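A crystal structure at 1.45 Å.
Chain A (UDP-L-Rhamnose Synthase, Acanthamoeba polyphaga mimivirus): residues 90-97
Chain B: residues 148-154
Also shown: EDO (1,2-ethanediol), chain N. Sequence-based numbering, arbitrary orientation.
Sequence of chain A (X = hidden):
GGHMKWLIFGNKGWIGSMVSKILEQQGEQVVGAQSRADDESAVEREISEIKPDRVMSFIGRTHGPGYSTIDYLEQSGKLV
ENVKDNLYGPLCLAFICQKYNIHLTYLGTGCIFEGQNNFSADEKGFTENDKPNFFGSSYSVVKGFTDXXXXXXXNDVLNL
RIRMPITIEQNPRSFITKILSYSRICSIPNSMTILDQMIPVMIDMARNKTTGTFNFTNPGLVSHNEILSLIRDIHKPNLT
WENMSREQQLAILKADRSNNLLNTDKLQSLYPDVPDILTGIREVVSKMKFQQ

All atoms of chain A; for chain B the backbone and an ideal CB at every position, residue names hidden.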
ATOM      1  N   PRO A  90      -9.455  -3.218  -1.424  1.00  7.99           N
ATOM      2  CA  PRO A  90      -9.717  -3.155  -2.864  1.00  8.74           C
ATOM      3  C   PRO A  90      -8.867  -4.152  -3.677  1.00  9.00           C
ATOM      4  O   PRO A  90      -9.394  -4.721  -4.607  1.00  9.55           O
ATOM      5  CB  PRO A  90      -9.364  -1.679  -3.184  1.00  7.96           C
ATOM      6  CG  PRO A  90      -9.763  -0.953  -1.913  1.00  7.73           C
ATOM      7  CD  PRO A  90      -9.243  -1.876  -0.814  1.00  7.37           C
ATOM      8  N   LEU A  91      -7.602  -4.358  -3.336  1.00  9.06           N
ATOM      9  CA  LEU A  91      -6.742  -5.293  -4.075  1.00 10.05           C
ATOM     10  C   LEU A  91      -7.273  -6.724  -3.858  1.00 10.38           C
ATOM     11  O   LEU A  91      -7.208  -7.518  -4.833  1.00 11.84           O
ATOM     12  CB  LEU A  91      -5.291  -5.140  -3.652  1.00 10.65           C
ATOM     13  CG  LEU A  91      -4.422  -4.297  -4.578  1.00 11.73           C
ATOM     14  CD1 LEU A  91      -4.155  -5.016  -5.889  1.00 11.72           C
ATOM     15  CD2 LEU A  91      -5.049  -2.946  -4.832  1.00 11.79           C
ATOM     16  N   CYS A  92      -7.715  -7.069  -2.648  1.00  9.74           N
ATOM     17  CA  CYS A  92      -8.277  -8.414  -2.337  1.00 10.01           C
ATOM     18  C   CYS A  92      -9.481  -8.670  -3.253  1.00 10.43           C
ATOM     19  O   CYS A  92      -9.564  -9.758  -3.931  1.00 10.97           O
ATOM     20  CB  CYS A  92      -8.708  -8.505  -0.885  1.00 10.41           C
ATOM     21  SG  CYS A  92      -7.302  -8.648   0.248  1.00 10.87           S
ATOM     22  N   LEU A  93     -10.363  -7.678  -3.369  1.00 10.59           N
ATOM     23  CA  LEU A  93     -11.525  -7.763  -4.281  1.00 10.41           C
ATOM     24  C   LEU A  93     -11.062  -7.937  -5.721  1.00 10.44           C
ATOM     25  O   LEU A  93     -11.629  -8.831  -6.434  1.00 11.53           O
ATOM     26  CB  LEU A  93     -12.394  -6.526  -4.104  1.00 10.80           C
ATOM     27  CG  LEU A  93     -13.011  -6.285  -2.731  1.00 12.21           C
ATOM     28  CD1 LEU A  93     -13.906  -5.079  -2.826  1.00 12.48           C
ATOM     29  CD2 LEU A  93     -13.841  -7.475  -2.260  1.00 13.51           C
ATOM     30  N   ALA A  94     -10.051  -7.192  -6.182  1.00  9.37           N
ATOM     31  CA  ALA A  94      -9.518  -7.343  -7.555  1.00 10.50           C
ATOM     32  C   ALA A  94      -9.021  -8.781  -7.764  1.00 11.39           C
ATOM     33  O   ALA A  94      -9.441  -9.443  -8.759  1.00 11.31           O
ATOM     34  CB  ALA A  94      -8.431  -6.370  -7.864  1.00 10.61           C
ATOM     35  N   PHE A  95      -8.187  -9.282  -6.867  1.00 11.11           N
ATOM     36  CA  PHE A  95      -7.565 -10.610  -7.072  1.00 11.01           C
ATOM     37  C   PHE A  95      -8.665 -11.663  -7.122  1.00 10.54           C
ATOM     38  O   PHE A  95      -8.606 -12.565  -7.970  1.00 13.92           O
ATOM     39  CB  PHE A  95      -6.599 -10.986  -5.956  1.00 10.80           C
ATOM     40  CG  PHE A  95      -5.225 -10.384  -6.119  1.00 10.37           C
ATOM     41  CD1 PHE A  95      -4.419 -10.736  -7.166  1.00 10.93           C
ATOM     42  CD2 PHE A  95      -4.752  -9.445  -5.224  1.00 11.88           C
ATOM     43  CE1 PHE A  95      -3.178 -10.155  -7.364  1.00 11.14           C
ATOM     44  CE2 PHE A  95      -3.497  -8.900  -5.389  1.00 11.56           C
ATOM     45  CZ  PHE A  95      -2.710  -9.224  -6.461  1.00 11.60           C
ATOM     46  N   ILE A  96      -9.589 -11.604  -6.189  1.00 12.68           N
ATOM     47  CA  ILE A  96     -10.610 -12.684  -6.032  1.00 12.95           C
ATOM     48  C   ILE A  96     -11.655 -12.558  -7.135  1.00 14.41           C
ATOM     49  O   ILE A  96     -12.010 -13.602  -7.754  1.00 15.15           O
ATOM     50  CB  ILE A  96     -11.209 -12.661  -4.621  1.00 13.16           C
ATOM     51  CG1 ILE A  96     -10.159 -13.008  -3.551  1.00 13.70           C
ATOM     52  CG2 ILE A  96     -12.385 -13.619  -4.544  1.00 13.50           C
ATOM     53  CD1 ILE A  96     -10.636 -12.680  -2.150  1.00 14.10           C
ATOM     54  N   CYS A  97     -12.125 -11.355  -7.467  1.00 14.16           N
ATOM     55  CA  CYS A  97     -13.084 -11.213  -8.604  1.00 13.82           C
ATOM     56  C   CYS A  97     -12.440 -11.729  -9.893  1.00 14.86           C
ATOM     57  O   CYS A  97     -13.138 -12.465 -10.615  1.00 14.63           O
ATOM     58  CB  CYS A  97     -13.610  -9.793  -8.734  1.00 13.23           C
ATOM     59  SG  CYS A  97     -14.694  -9.416  -7.365  1.00 13.44           S
TER
ATOM     60  N   UNK B 148       1.148  -9.759   3.056  1.00  8.28           N
ATOM     61  CA  UNK B 148      -0.189 -10.337   2.764  1.00 10.08           C
ATOM     62  C   UNK B 148      -0.353 -10.391   1.246  1.00  9.15           C
ATOM     63  O   UNK B 148      -0.808 -11.425   0.726  1.00  9.18           O
ATOM     64  CB  UNK B 148      -1.312  -9.518   3.404  1.00 10.08           C
ATOM     65  N   UNK B 149       0.028  -9.331   0.542  1.00  8.73           N
ATOM     66  CA  UNK B 149      -0.194  -9.254  -0.929  1.00  8.89           C
ATOM     67  C   UNK B 149       0.630 -10.335  -1.633  1.00  9.80           C
ATOM     68  O   UNK B 149       0.152 -10.941  -2.606  1.00  8.96           O
ATOM     69  CB  UNK B 149       0.181  -7.873  -1.470  1.00  8.89           C
ATOM     70  N   UNK B 150       1.784 -10.678  -1.074  1.00  9.53           N
ATOM     71  CA  UNK B 150       2.694 -11.672  -1.705  1.00 10.96           C
ATOM     72  C   UNK B 150       2.031 -13.052  -1.642  1.00 10.26           C
ATOM     73  O   UNK B 150       2.361 -13.907  -2.516  1.00 11.03           O
ATOM     74  CB  UNK B 150       4.057 -11.700  -1.010  1.00 10.96           C
ATOM     75  N   UNK B 151       1.089 -13.264  -0.723  1.00  9.80           N
ATOM     76  CA  UNK B 151       0.364 -14.552  -0.592  1.00 11.20           C
ATOM     77  C   UNK B 151      -0.561 -14.758  -1.811  1.00 11.92           C
ATOM     78  O   UNK B 151      -1.031 -15.916  -2.039  1.00 13.19           O
ATOM     79  CB  UNK B 151      -0.450 -14.585   0.703  1.00 11.20           C
ATOM     80  N   UNK B 152      -0.906 -13.708  -2.567  1.00 12.20           N
ATOM     81  CA  UNK B 152      -1.711 -13.886  -3.805  1.00 11.70           C
ATOM     82  C   UNK B 152      -0.832 -14.372  -4.956  1.00 12.11           C
ATOM     83  O   UNK B 152      -1.396 -14.650  -6.046  1.00 14.00           O
ATOM     84  CB  UNK B 152      -2.398 -12.577  -4.197  1.00 11.70           C
ATOM     85  N   UNK B 153       0.483 -14.499  -4.736  1.00 11.16           N
ATOM     86  CA  UNK B 153       1.465 -14.974  -5.745  1.00 11.58           C
ATOM     87  C   UNK B 153       2.160 -16.237  -5.207  1.00 10.97           C
ATOM     88  O   UNK B 153       3.307 -16.422  -5.464  1.00 14.53           O
ATOM     89  CB  UNK B 153       2.496 -13.890  -6.065  1.00 11.58           C
ATOM     90  N   UNK B 154       1.424 -17.099  -4.523  1.00 12.45           N
ATOM     91  CA  UNK B 154       2.044 -18.201  -3.744  1.00 13.10           C
ATOM     92  C   UNK B 154       2.700 -19.217  -4.674  1.00 15.17           C
ATOM     93  O   UNK B 154       3.621 -19.879  -4.202  1.00 14.77           O
ATOM     94  CB  UNK B 154       1.001 -18.899  -2.868  1.00 13.10           C
TER
HETATM   95  C1  EDO N 304      -0.722  -5.663   7.590  1.00 18.08           C
HETATM   96  O1  EDO N 304       0.041  -4.728   8.239  1.00 14.84           O
HETATM   97  C2  EDO N 304      -2.088  -5.474   8.033  1.00 21.17           C
HETATM   98  O2  EDO N 304      -2.877  -6.510   8.201  1.00 15.55           O

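Chain A presents one side of a helix here, with A:Leu91, A:Cys92, A:Phe95 and A:Ile96 along it. What it offers is carbon and sulfur, with the ring of A:Phe95 standing out toward chain B. No charge is on offer, so shape and apolar surface must set the rules.

Position 148 is helical, and its ideal CB has nothing of chain A within 5.5 Å. Chain A asks little of it; a long polar chain would do, and the ethanediol nearby offers hydroxyls to one that can reach. The residue is B:Arg148, whose NH1 donates a hydrogen bond to EDO O2 at 2.8 Å.

Position 149 is also helical, and its CA-to-CB bond runs sideways, with the ideal CB 5.5 Å from A:Phe95 CE2. There is room between that ring and A:Leu91 for a branched or flexible apolar chain: leucine, methionine or perhaps isoleucine. It is B:Leu149, in the m,t rotamer, which brings its end nearer than its CB. B:Leu149 CD2 lies 4.0 Å from A:Leu91 CB and 4.2 Å from A:Phe95 CE2, at the edge of the A:Phe95 ring and near its plane, leaving the face to another partner.

Positions 150 and 151 have CB atoms out of reach of chain A, which therefore leaves the choice wide. They are B:Met150 and B:His151; the imidazole finds its hydrogen bonds elsewhere in the structure.

Position 152 is the decisive one. Its CB points toward chain A and sits only 4.0 Å from A:Phe95 CE2, over the ring. Leucine or methionine could cover that face, but a flat aromatic could also extend across the helix toward A:Cys92 and A:Ile96. B:Phe152 does so. Its ring forms an offset stack with that of A:Phe95, centroids 4.4 Å apart and planes 10° from parallel, and B:Phe152 CB lies almost on the A:Phe95 ring normal, in a CH-pi contact 3.8 Å from the centroid of that ring. The offset carries the ring onward until B:Phe152 CZ meets A:Cys92 SG at 3.8 Å, with the sulfur at the ring edge.

At 153, phi/psi of about -121/38 leaves the helical range, and the CB is too far for a small side chain to touch chain A. A long apolar or aromatic chain could return to the tip of A:Phe95. B:Phe153 does, its CE2 3.8 Å from A:Phe95 CZ, the ring planes nearly perpendicular at 87°.

Position 154 is out of reach and free to be polar; B:Asp154 makes no contact with this helix.

Chain B, residues 148-154: RLMHFFD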
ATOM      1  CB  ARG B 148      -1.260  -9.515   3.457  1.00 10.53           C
ATOM      2  CG  ARG B 148      -1.091  -9.528   4.966  1.00 10.69           C
ATOM      3  CD  ARG B 148      -2.209  -8.748   5.591  1.00 11.34           C
ATOM      4  NE  ARG B 148      -3.444  -9.474   5.456  1.00 10.91           N
ATOM      5  CZ  ARG B 148      -4.633  -9.064   5.914  1.00 11.96           C
ATOM      6  NH1 ARG B 148      -4.744  -7.929   6.584  1.00 11.52           N
ATOM      7  NH2 ARG B 148      -5.701  -9.822   5.727  1.00 12.68           N
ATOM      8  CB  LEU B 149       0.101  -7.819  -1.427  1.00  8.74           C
ATOM      9  CG  LEU B 149      -0.974  -6.785  -1.058  1.00  9.28           C
ATOM     10  CD1 LEU B 149      -0.447  -5.357  -1.224  1.00  8.43           C
ATOM     11  CD2 LEU B 149      -2.234  -6.964  -1.872  1.00 10.58           C
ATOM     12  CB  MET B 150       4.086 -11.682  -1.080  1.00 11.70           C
ATOM     13  CG  MET B 150       4.904 -10.472  -1.419  1.00 11.86           C
ATOM     14  SD  MET B 150       5.216 -10.337  -3.211  1.00 13.07           S
ATOM     15  CE  MET B 150       6.106  -8.788  -3.288  1.00 12.87           C
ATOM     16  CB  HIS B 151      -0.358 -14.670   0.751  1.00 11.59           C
ATOM     17  CG  HIS B 151       0.532 -14.981   1.929  1.00 13.66           C
ATOM     18  ND1 HIS B 151       1.427 -14.030   2.455  1.00 11.40           N
ATOM     19  CD2 HIS B 151       0.616 -16.068   2.741  1.00 14.12           C
ATOM     20  CE1 HIS B 151       2.047 -14.541   3.504  1.00 12.93           C
ATOM     21  NE2 HIS B 151       1.563 -15.806   3.721  1.00 13.47           N
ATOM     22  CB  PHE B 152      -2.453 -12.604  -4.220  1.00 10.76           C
ATOM     23  CG  PHE B 152      -3.570 -12.203  -3.307  1.00 11.30           C
ATOM     24  CD1 PHE B 152      -4.816 -12.797  -3.402  1.00 12.06           C
ATOM     25  CD2 PHE B 152      -3.387 -11.163  -2.403  1.00 11.66           C
ATOM     26  CE1 PHE B 152      -5.830 -12.450  -2.532  1.00 12.36           C
ATOM     27  CE2 PHE B 152      -4.411 -10.800  -1.551  1.00 13.36           C
ATOM     28  CZ  PHE B 152      -5.626 -11.443  -1.616  1.00 12.49           C
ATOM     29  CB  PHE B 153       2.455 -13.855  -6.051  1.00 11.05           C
ATOM     30  CG  PHE B 153       1.850 -12.616  -6.658  1.00 11.92           C
ATOM     31  CD1 PHE B 153       1.811 -12.445  -8.022  1.00 12.11           C
ATOM     32  CD2 PHE B 153       1.426 -11.572  -5.854  1.00 12.30           C
ATOM     33  CE1 PHE B 153       1.240 -11.311  -8.567  1.00 12.25           C
ATOM     34  CE2 PHE B 153       0.854 -10.429  -6.393  1.00 11.70           C
ATOM     35  CZ  PHE B 153       0.796 -10.280  -7.750  1.00 12.91           C
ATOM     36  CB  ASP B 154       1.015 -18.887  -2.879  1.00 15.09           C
ATOM     37  CG  ASP B 154       1.616 -19.798  -1.835  1.00 17.28           C
ATOM     38  OD1 ASP B 154       2.276 -19.278  -0.927  1.00 15.85           O
ATOM     39  OD2 ASP B 154       1.367 -21.008  -1.921  1.00 18.25           O
TER
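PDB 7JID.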